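Local coordinates for protein tryptophan halogenase (Shewanella frigidimarina, PDB 2PYX) that is thought to be a flavin-dependent halogenase of the tryptophan halogenase family, binding FAD and probably halogenating tryptophan or a related substrate, at residues E358-S363 against D406-H411; W401-D406 against A458-A463; S92-W97 against T274-Q279. One frame throughout, in Å; residues are numbered along the deposited sequence.

Interaction 1. Residues E358-S363 against D406-H411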
loop_
_atom_site.group_PDB
_atom_site.type_symbol
_atom_site.label_atom_id
_atom_site.label_comp_id
_atom_site.label_asym_id
_atom_site.label_seq_id
_atom_site.Cartn_x
_atom_site.Cartn_y
_atom_site.Cartn_z
ATOM N N GLU A 358 -2.693 9.784 3.938
ATOM C CA GLU A 358 -1.235 9.680 4.008
ATOM C C GLU A 358 -0.743 8.260 3.694
ATOM O O GLU A 358 -1.417 7.257 4.031
ATOM C CB GLU A 358 -0.775 10.052 5.430
ATOM C CG GLU A 358 -1.264 9.088 6.502
ATOM C CD GLU A 358 -1.117 9.687 7.853
ATOM O OE1 GLU A 358 -1.908 10.597 8.173
ATOM O OE2 GLU A 358 -0.143 9.303 8.555
ATOM N N PRO A 359 0.446 8.135 3.104
ATOM C CA PRO A 359 1.004 6.841 2.708
ATOM C C PRO A 359 1.611 6.015 3.835
ATOM O O PRO A 359 2.480 5.167 3.590
ATOM C CB PRO A 359 2.083 7.244 1.697
ATOM C CG PRO A 359 2.502 8.567 2.147
ATOM C CD PRO A 359 1.294 9.261 2.656
ATOM N N LEU A 360 1.127 6.218 5.065
ATOM C CA LEU A 360 1.540 5.409 6.192
ATOM C C LEU A 360 0.979 4.024 5.913
ATOM O O LEU A 360 -0.224 3.854 5.710
ATOM C CB LEU A 360 0.949 5.947 7.486
ATOM C CG LEU A 360 1.297 5.303 8.827
ATOM C CD1 LEU A 360 2.767 5.339 9.044
ATOM C CD2 LEU A 360 0.613 6.006 9.973
ATOM N N GLU A 361 1.847 3.049 5.923
ATOM C CA GLU A 361 1.538 1.663 5.599
ATOM C C GLU A 361 1.160 1.440 4.129
ATOM O O GLU A 361 0.662 0.344 3.794
ATOM C CB GLU A 361 0.505 1.040 6.536
ATOM C CG GLU A 361 0.985 0.976 7.972
ATOM C CD GLU A 361 2.041 -0.083 8.223
ATOM O OE1 GLU A 361 2.314 -0.902 7.314
ATOM O OE2 GLU A 361 2.592 -0.087 9.334
ATOM N N ALA A 362 1.384 2.426 3.262
ATOM C CA ALA A 362 1.327 2.225 1.820
ATOM C C ALA A 362 0.017 1.556 1.369
ATOM O O ALA A 362 0.011 0.509 0.712
ATOM C CB ALA A 362 2.590 1.450 1.340
ATOM N N SER A 363 -1.102 2.181 1.672
ATOM C CA SER A 363 -2.387 1.607 1.315
ATOM C C SER A 363 -2.772 1.850 -0.121
ATOM O O SER A 363 -3.632 1.155 -0.653
ATOM C CB SER A 363 -3.499 2.098 2.255
ATOM O OG SER A 363 -3.696 3.487 2.153
ATOM N N ASP A 406 -8.162 2.640 11.251
ATOM C CA ASP A 406 -7.879 2.197 12.599
ATOM C C ASP A 406 -6.420 1.757 12.726
ATOM O O ASP A 406 -5.754 2.039 13.727
ATOM C CB ASP A 406 -8.779 1.007 12.988
ATOM C CG ASP A 406 -10.200 1.415 13.281
ATOM O OD1 ASP A 406 -10.547 2.624 13.243
ATOM O OD2 ASP A 406 -11.002 0.463 13.574
ATOM N N PHE A 407 -5.928 1.037 11.725
ATOM C CA PHE A 407 -4.552 0.536 11.769
ATOM C C PHE A 407 -3.563 1.706 11.752
ATOM O O PHE A 407 -2.599 1.734 12.523
ATOM C CB PHE A 407 -4.263 -0.459 10.633
ATOM C CG PHE A 407 -2.877 -1.057 10.698
ATOM C CD1 PHE A 407 -2.396 -1.606 11.871
ATOM C CD2 PHE A 407 -2.051 -1.043 9.589
ATOM C CE1 PHE A 407 -1.108 -2.169 11.926
ATOM C CE2 PHE A 407 -0.784 -1.613 9.633
ATOM C CZ PHE A 407 -0.319 -2.167 10.802
ATOM N N LEU A 408 -3.783 2.664 10.854
ATOM C CA LEU A 408 -2.910 3.849 10.823
ATOM C C LEU A 408 -2.981 4.603 12.126
ATOM O O LEU A 408 -1.969 4.941 12.714
ATOM C CB LEU A 408 -3.277 4.752 9.664
ATOM C CG LEU A 408 -2.604 4.397 8.337
ATOM C CD1 LEU A 408 -2.790 2.949 7.892
ATOM C CD2 LEU A 408 -3.038 5.370 7.242
ATOM N N LYS A 409 -4.196 4.845 12.620
ATOM C CA LYS A 409 -4.350 5.595 13.877
ATOM C C LYS A 409 -3.641 4.906 15.043
ATOM O O LYS A 409 -3.077 5.578 15.924
ATOM C CB LYS A 409 -5.824 5.784 14.190
ATOM C CG LYS A 409 -6.106 6.567 15.481
ATOM C CD LYS A 409 -5.500 8.016 15.426
ATOM C CE LYS A 409 -5.923 8.805 16.651
ATOM N NZ LYS A 409 -5.764 10.309 16.497
ATOM N N LEU A 410 -3.675 3.571 15.077
ATOM C CA LEU A 410 -2.966 2.798 16.109
ATOM C C LEU A 410 -1.512 3.247 16.262
ATOM O O LEU A 410 -0.981 3.254 17.352
ATOM C CB LEU A 410 -2.983 1.292 15.743
ATOM C CG LEU A 410 -2.320 0.336 16.760
ATOM C CD1 LEU A 410 -2.999 0.340 18.083
ATOM C CD2 LEU A 410 -2.288 -1.114 16.215
ATOM N N HIS A 411 -0.847 3.537 15.135
ATOM C CA HIS A 411 0.565 3.909 15.138
ATOM C C HIS A 411 0.772 5.151 15.990
ATOM O O HIS A 411 1.841 5.296 16.623
ATOM C CB HIS A 411 1.098 4.191 13.739
ATOM C CG HIS A 411 1.174 2.996 12.827
ATOM N ND1 HIS A 411 0.053 2.278 12.443
ATOM C CD2 HIS A 411 2.225 2.424 12.192
ATOM C CE1 HIS A 411 0.426 1.333 11.588
ATOM N NE2 HIS A 411 1.737 1.400 11.416
#
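Glu361 and His411 meet through a His-carboxylate hydrogen bond: His411 NE2 donates to Glu361 OE2 over 2.7 Å, with an N-H...O angle of 154°. The bond uses the anti lone pair of OE2, and the oxygen lies close to the imidazole plane although carboxylate and ring planes stand 56° apart. On the other side of the ring, His411 ND1 donates to Phe407 O, one turn back in helix 383-413, at 2.7 Å. With a partner on each nitrogen, the rotation of the imidazole is fixed. Glu361 OE2 is also hydrogen-bonded to His111 ND1, while Glu361 O accepts from Trp63 NE1.

The Glu361 arm packs against Phe407, approaching its ring obliquely. The side chain turns at chi2 (-73°), and its CD comes 3.5 Å from Phe407 CE2, the two side chains crossing at about a right angle. His411 CE1 lies over the centre of the Phe407 ring.

Leu360 and Leu408 supply the apolar contact. They run alongside each other, pointing opposite ways, with Leu360 CD2 4.0 Å from Leu408 CG and lying over one face of the His411 ring, toward its rim. Separately, Leu408 CD1 approaches the carbonyl oxygen Leu360 O to 3.5 Å. A type II turn from Pro359 to Ala362, closed by Ala362 N to Pro359 O, presents Leu360 and Glu361 to the helix.

Glu361 is predicted to bind L-tryptophan, and its side chain is about 7 Å from that of Lys89, the predicted active-site residue. The chemistry implies a buried carboxylate oriented by two histidines, consistent with second-shell positioning of a substrate-binding group.

Interaction 2. Residues W401-D406 against A458-A463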
loop_
_atom_site.group_PDB
_atom_site.type_symbol
_atom_site.label_atom_id
_atom_site.label_comp_id
_atom_site.label_asym_id
_atom_site.label_seq_id
_atom_site.Cartn_x
_atom_site.Cartn_y
_atom_site.Cartn_z
ATOM N N TRP A 401 -11.607 0.159 4.518
ATOM C CA TRP A 401 -11.308 1.565 4.910
ATOM C C TRP A 401 -11.372 1.742 6.415
ATOM O O TRP A 401 -10.546 2.439 7.003
ATOM C CB TRP A 401 -12.159 2.566 4.122
ATOM C CG TRP A 401 -11.492 2.940 2.845
ATOM C CD1 TRP A 401 -11.786 2.500 1.566
ATOM C CD2 TRP A 401 -10.385 3.813 2.717
ATOM N NE1 TRP A 401 -10.936 3.092 0.671
ATOM C CE2 TRP A 401 -10.082 3.931 1.357
ATOM C CE3 TRP A 401 -9.651 4.576 3.643
ATOM C CZ2 TRP A 401 -9.029 4.722 0.909
ATOM C CZ3 TRP A 401 -8.616 5.373 3.172
ATOM C CH2 TRP A 401 -8.325 5.427 1.826
ATOM N N GLN A 402 -12.319 1.108 7.077
ATOM C CA GLN A 402 -12.343 1.185 8.551
ATOM C C GLN A 402 -11.050 0.600 9.107
ATOM O O GLN A 402 -10.476 1.164 10.036
ATOM C CB GLN A 402 -13.580 0.498 9.141
ATOM C CG GLN A 402 -13.567 0.406 10.679
ATOM C CD GLN A 402 -14.820 -0.279 11.280
ATOM O OE1 GLN A 402 -15.704 0.377 11.828
ATOM N NE2 GLN A 402 -14.875 -1.605 11.187
ATOM N N GLN A 403 -10.603 -0.534 8.572
ATOM C CA GLN A 403 -9.390 -1.174 9.034
ATOM C C GLN A 403 -8.182 -0.312 8.768
ATOM O O GLN A 403 -7.285 -0.229 9.630
ATOM C CB GLN A 403 -9.189 -2.525 8.382
ATOM C CG GLN A 403 -8.144 -3.315 9.116
ATOM C CD GLN A 403 -7.682 -4.564 8.431
ATOM O OE1 GLN A 403 -7.334 -4.569 7.251
ATOM N NE2 GLN A 403 -7.574 -5.650 9.238
ATOM N N ILE A 404 -8.117 0.337 7.605
ATOM C CA ILE A 404 -6.961 1.179 7.271
ATOM C C ILE A 404 -6.911 2.336 8.267
ATOM O O ILE A 404 -5.876 2.643 8.840
ATOM C CB ILE A 404 -7.082 1.699 5.827
ATOM C CG1 ILE A 404 -6.786 0.588 4.829
ATOM C CG2 ILE A 404 -6.164 2.889 5.632
ATOM C CD1 ILE A 404 -7.294 0.853 3.470
ATOM N N ILE A 405 -8.034 3.007 8.496
ATOM C CA ILE A 405 -8.026 4.165 9.368
ATOM C C ILE A 405 -7.604 3.749 10.790
ATOM O O ILE A 405 -6.768 4.389 11.460
ATOM C CB ILE A 405 -9.350 4.922 9.360
ATOM C CG1 ILE A 405 -9.669 5.462 7.962
ATOM C CG2 ILE A 405 -9.310 6.077 10.394
ATOM C CD1 ILE A 405 -8.597 6.350 7.397
ATOM N N ASP A 406 -8.162 2.640 11.251
ATOM C CA ASP A 406 -7.879 2.197 12.599
ATOM C C ASP A 406 -6.420 1.757 12.726
ATOM O O ASP A 406 -5.754 2.039 13.727
ATOM C CB ASP A 406 -8.779 1.007 12.988
ATOM C CG ASP A 406 -10.200 1.415 13.281
ATOM O OD1 ASP A 406 -10.547 2.624 13.243
ATOM O OD2 ASP A 406 -11.002 0.463 13.574
ATOM N N ALA A 458 -9.021 -9.929 4.801
ATOM C CA ALA A 458 -8.676 -8.615 5.282
ATOM C C ALA A 458 -7.408 -8.090 4.636
ATOM O O ALA A 458 -6.494 -8.838 4.288
ATOM C CB ALA A 458 -8.498 -8.638 6.765
ATOM N N LEU A 459 -7.315 -6.766 4.491
ATOM C CA LEU A 459 -6.114 -6.168 3.952
ATOM C C LEU A 459 -4.930 -6.356 4.888
ATOM O O LEU A 459 -3.842 -6.718 4.436
ATOM C CB LEU A 459 -6.317 -4.666 3.745
ATOM C CG LEU A 459 -6.741 -4.066 2.415
ATOM C CD1 LEU A 459 -6.420 -2.577 2.491
ATOM C CD2 LEU A 459 -6.080 -4.685 1.192
ATOM N N PHE A 460 -5.142 -6.097 6.162
ATOM C CA PHE A 460 -4.117 -6.349 7.186
ATOM C C PHE A 460 -4.537 -7.510 8.068
ATOM O O PHE A 460 -5.590 -7.480 8.704
ATOM C CB PHE A 460 -3.918 -5.113 8.090
ATOM C CG PHE A 460 -3.529 -3.869 7.360
ATOM C CD1 PHE A 460 -2.228 -3.671 6.932
ATOM C CD2 PHE A 460 -4.460 -2.854 7.130
ATOM C CE1 PHE A 460 -1.894 -2.502 6.267
ATOM C CE2 PHE A 460 -4.112 -1.709 6.474
ATOM C CZ PHE A 460 -2.843 -1.534 6.027
ATOM N N PRO A 461 -3.659 -8.528 8.207
ATOM C CA PRO A 461 -3.959 -9.580 9.151
ATOM C C PRO A 461 -3.638 -9.160 10.541
ATOM O O PRO A 461 -2.939 -8.115 10.715
ATOM C CB PRO A 461 -3.002 -10.706 8.734
ATOM C CG PRO A 461 -1.888 -10.042 8.171
ATOM C CD PRO A 461 -2.375 -8.739 7.549
ATOM N N ALA A 462 -4.092 -9.962 11.501
ATOM C CA ALA A 462 -3.872 -9.725 12.920
ATOM C C ALA A 462 -2.387 -9.500 13.162
ATOM O O ALA A 462 -2.045 -8.710 14.003
ATOM C CB ALA A 462 -4.382 -10.873 13.779
ATOM N N ALA A 463 -1.505 -10.211 12.452
ATOM C CA ALA A 463 -0.065 -10.071 12.707
ATOM C C ALA A 463 0.388 -8.634 12.562
ATOM O O ALA A 463 1.268 -8.196 13.282
ATOM C CB ALA A 463 0.762 -10.959 11.822
HETATM O O HOH W 1 -9.559 -5.284 5.770
#
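Gln403 reaches from helix 383-413 to the backbone of Phe460 and makes two hydrogen bonds with that one residue. Phe460 N donates to Gln403 OE1 at 2.9 Å with an N-H...O angle of 161°, and Gln403 NE2 returns a bond to Phe460 O at 2.8 Å, bent to 142°. The donor NE2 sits in the plane of the Phe460 carbonyl, on a lone pair, whereas Phe460 N is tilted from the plane of the Gln403 carbonyl. Both polar atoms of the carboxamide are therefore engaged by both polar backbone atoms of Phe460. Chi1 (-165°) sets CG anti to the backbone N, beside the carbonyl carbon, and the extended chi2 carries CD on toward Phe460.

OE1 accepts a second bond. A water donates to Gln403 OE1 at 2.8 Å and accepts from Leu459 N, so two successive backbone N-H groups are satisfied, one directly and one through solvent.

Here a long helix meets an irregular segment: residues 458-461 form the loop leading into helix 462-471, and it is in this loop that the helix side chain bonds to the N and O of Phe460. The Phe460 side chain is about 4 Å from that of Glu361, predicted to bind L-tryptophan.

Apolar groups pack beside the polar pair. Ile404 CD1 touches Leu459 CD1 at 3.7 Å, the two side chains meeting at a slant, and Ile404 CG1 comes 3.9 Å from Phe460 CE2, at the ring edge. Gln403 OE1 is also at that ring's edge, 3.3 Å from CD2 of Phe460. Leu367 of helix 363-377 packs on both Ile404 and Leu459, and the Phe460 ring also meets those of Phe407 and Trp63.

Interaction 3. Residues S92-W97 against T274-Q279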
loop_
_atom_site.group_PDB
_atom_site.type_symbol
_atom_site.label_atom_id
_atom_site.label_comp_id
_atom_site.label_asym_id
_atom_site.label_seq_id
_atom_site.Cartn_x
_atom_site.Cartn_y
_atom_site.Cartn_z
ATOM N N SER A 92 8.077 -1.836 6.784
ATOM C CA SER A 92 8.269 -0.453 7.219
ATOM C C SER A 92 8.968 -0.444 8.563
ATOM O O SER A 92 8.569 -1.156 9.485
ATOM C CB SER A 92 6.941 0.275 7.385
ATOM O OG SER A 92 6.249 0.427 6.155
ATOM N N ARG A 93 10.031 0.358 8.643
ATOM C CA ARG A 93 10.717 0.568 9.901
ATOM C C ARG A 93 10.364 1.939 10.433
ATOM O O ARG A 93 10.518 2.949 9.739
ATOM C CB ARG A 93 12.223 0.459 9.778
ATOM C CG ARG A 93 12.924 0.453 11.143
ATOM C CD ARG A 93 14.406 0.276 11.008
ATOM N NE ARG A 93 14.750 -0.942 10.286
ATOM C CZ ARG A 93 14.697 -2.168 10.802
ATOM N NH1 ARG A 93 14.308 -2.344 12.048
ATOM N NH2 ARG A 93 15.029 -3.220 10.065
ATOM N N PHE A 94 9.880 1.937 11.664
ATOM C CA PHE A 94 9.353 3.126 12.348
ATOM C C PHE A 94 10.395 3.596 13.374
ATOM O O PHE A 94 10.724 2.849 14.299
ATOM C CB PHE A 94 8.018 2.788 12.992
ATOM C CG PHE A 94 6.970 2.503 11.972
ATOM C CD1 PHE A 94 6.342 3.541 11.291
ATOM C CD2 PHE A 94 6.644 1.198 11.611
ATOM C CE1 PHE A 94 5.411 3.274 10.298
ATOM C CE2 PHE A 94 5.703 0.941 10.610
ATOM C CZ PHE A 94 5.074 1.982 9.983
ATOM N N ILE A 95 10.870 4.828 13.191
ATOM C CA ILE A 95 11.959 5.390 13.963
ATOM C C ILE A 95 11.394 6.572 14.738
ATOM O O ILE A 95 10.766 7.437 14.143
ATOM C CB ILE A 95 13.097 5.791 13.017
ATOM C CG1 ILE A 95 13.525 4.558 12.191
ATOM C CG2 ILE A 95 14.254 6.375 13.795
ATOM C CD1 ILE A 95 14.398 4.889 11.029
ATOM N N ASN A 96 11.685 6.636 16.035
ATOM C CA ASN A 96 11.327 7.738 16.907
ATOM C C ASN A 96 9.826 7.977 17.074
ATOM O O ASN A 96 9.407 9.053 17.439
ATOM C CB ASN A 96 12.033 9.034 16.484
ATOM C CG ASN A 96 13.537 8.959 16.635
ATOM O OD1 ASN A 96 14.050 8.059 17.281
ATOM N ND2 ASN A 96 14.228 9.860 15.966
ATOM N N TRP A 97 9.029 6.940 16.862
ATOM C CA TRP A 97 7.587 7.082 17.019
ATOM C C TRP A 97 7.146 6.935 18.461
ATOM O O TRP A 97 6.074 7.412 18.835
ATOM C CB TRP A 97 6.843 6.018 16.176
ATOM C CG TRP A 97 6.688 6.384 14.780
ATOM C CD1 TRP A 97 7.621 6.416 13.790
ATOM C CD2 TRP A 97 5.448 6.763 14.177
ATOM N NE1 TRP A 97 7.046 6.837 12.601
ATOM C CE2 TRP A 97 5.700 7.040 12.819
ATOM C CE3 TRP A 97 4.134 6.897 14.675
ATOM C CZ2 TRP A 97 4.694 7.447 11.951
ATOM C CZ3 TRP A 97 3.137 7.291 13.795
ATOM C CH2 TRP A 97 3.426 7.574 12.466
ATOM N N THR A 274 10.910 0.551 3.763
ATOM C CA THR A 274 10.552 1.968 3.882
ATOM C C THR A 274 10.870 2.432 5.307
ATOM O O THR A 274 10.582 1.718 6.270
ATOM C CB THR A 274 9.067 2.169 3.611
ATOM O OG1 THR A 274 8.759 1.737 2.283
ATOM C CG2 THR A 274 8.683 3.620 3.792
ATOM N N HIS A 275 11.438 3.640 5.455
ATOM C CA HIS A 275 11.635 4.230 6.769
ATOM C C HIS A 275 10.593 5.316 6.975
ATOM O O HIS A 275 10.235 6.058 6.047
ATOM C CB HIS A 275 13.032 4.800 6.905
ATOM C CG HIS A 275 14.085 3.745 6.937
ATOM N ND1 HIS A 275 15.376 4.007 7.340
ATOM C CD2 HIS A 275 14.034 2.416 6.669
ATOM C CE1 HIS A 275 16.084 2.890 7.281
ATOM N NE2 HIS A 275 15.299 1.911 6.870
ATOM N N SER A 276 10.095 5.361 8.205
ATOM C CA SER A 276 9.122 6.350 8.633
ATOM C C SER A 276 9.651 6.882 9.944
ATOM O O SER A 276 9.661 6.175 10.939
ATOM C CB SER A 276 7.775 5.658 8.867
ATOM O OG SER A 276 6.891 6.498 9.572
ATOM N N THR A 277 10.084 8.147 9.953
ATOM C CA THR A 277 10.715 8.733 11.122
ATOM C C THR A 277 9.799 9.841 11.624
ATOM O O THR A 277 9.584 10.858 10.955
ATOM C CB THR A 277 12.137 9.297 10.790
ATOM O OG1 THR A 277 12.930 8.265 10.196
ATOM C CG2 THR A 277 12.795 9.788 12.041
ATOM N N ALA A 278 9.293 9.659 12.824
ATOM C CA ALA A 278 8.366 10.596 13.434
ATOM C C ALA A 278 9.046 11.929 13.706
ATOM O O ALA A 278 10.226 11.957 14.065
ATOM C CB ALA A 278 7.772 10.052 14.728
ATOM N N GLN A 279 8.263 12.992 13.524
ATOM C CA GLN A 279 8.685 14.383 13.693
ATOM C C GLN A 279 7.706 15.066 14.650
ATOM O O GLN A 279 6.716 14.422 15.080
ATOM C CB GLN A 279 8.728 15.082 12.333
ATOM C CG GLN A 279 9.553 14.394 11.275
ATOM C CD GLN A 279 11.030 14.339 11.627
ATOM O OE1 GLN A 279 11.594 15.335 12.138
ATOM N NE2 GLN A 279 11.675 13.181 11.375
HETATM O O HOH W 2 12.961 12.326 14.653
#
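Ser92 to Ile95 pair in parallel register with Thr274 to Thr277, the strand axes approaching to 4.7 Å at an angle of 21°, and four backbone hydrogen bonds of 2.8 to 3.0 Å, each with an N-H...O angle of at least 157°, join the segments: Arg93 N to Thr274 O, Ser276 N to Arg93 O, Ile95 N to Ser276 O and Ala278 N to Ile95 O.

On the face carrying Phe94 and Ser276, Ser276 CB and OG both come 3.5 Å from Phe94 CD1. Trp97, just past the strand, turns the edge of its indole to Ser276: NE1 makes weak, bent bonds to Ser276 OG at 3.1 Å and to Ser276 O at 3.2 Å. One face of the indole rests on Phe94 CD1. On the opposite face Ala278 CB lies over the five-membered ring in a CH-pi contact, 3.8 Å from its centroid and 10° off the normal.

The other face of the sheet carries Arg93, Ile95, His275 and Thr277. Ile95 CD1 reaches 3.8 Å from Thr277 OG1, and also touches His275 ND1, its side chain crossing both neighbours at a slant. Beyond the paired strands a water links Asn96 ND2 with Ala278 O.

Strand 87-95 runs between strands 274-279 and 108-112 in the mixed sheet, while strand 282-288 flanks 274-279 on its other side. The Phe94 ring meets His411 of helix 383-413 edge-to-face, and Tyr316 of helix 306-317 packs on Thr277.

From the N terminus, interaction 3 comes first: strand 87-95 meets strand 274-279, closing a loop of 176 residues before either other contact opens. Interactions 1 and 2 follow in series with it but cross each other. The segment 358-363 opens interaction 1, residues 401-406 open interaction 2, residues 406-411 close the first, and 458-463 close the second. Both use helix 383-413, where their segments overlap at Asp406. Phe407 CD2 and Phe460 CE1 touch at 3.6 Å between them, and Glu361 OE2 lies 3.3 Å from Phe94 CZ between interactions 1 and 3. Interactions 2 and 3, with nearest atoms about 9 Å apart, are bridged through interaction 1, which touches both.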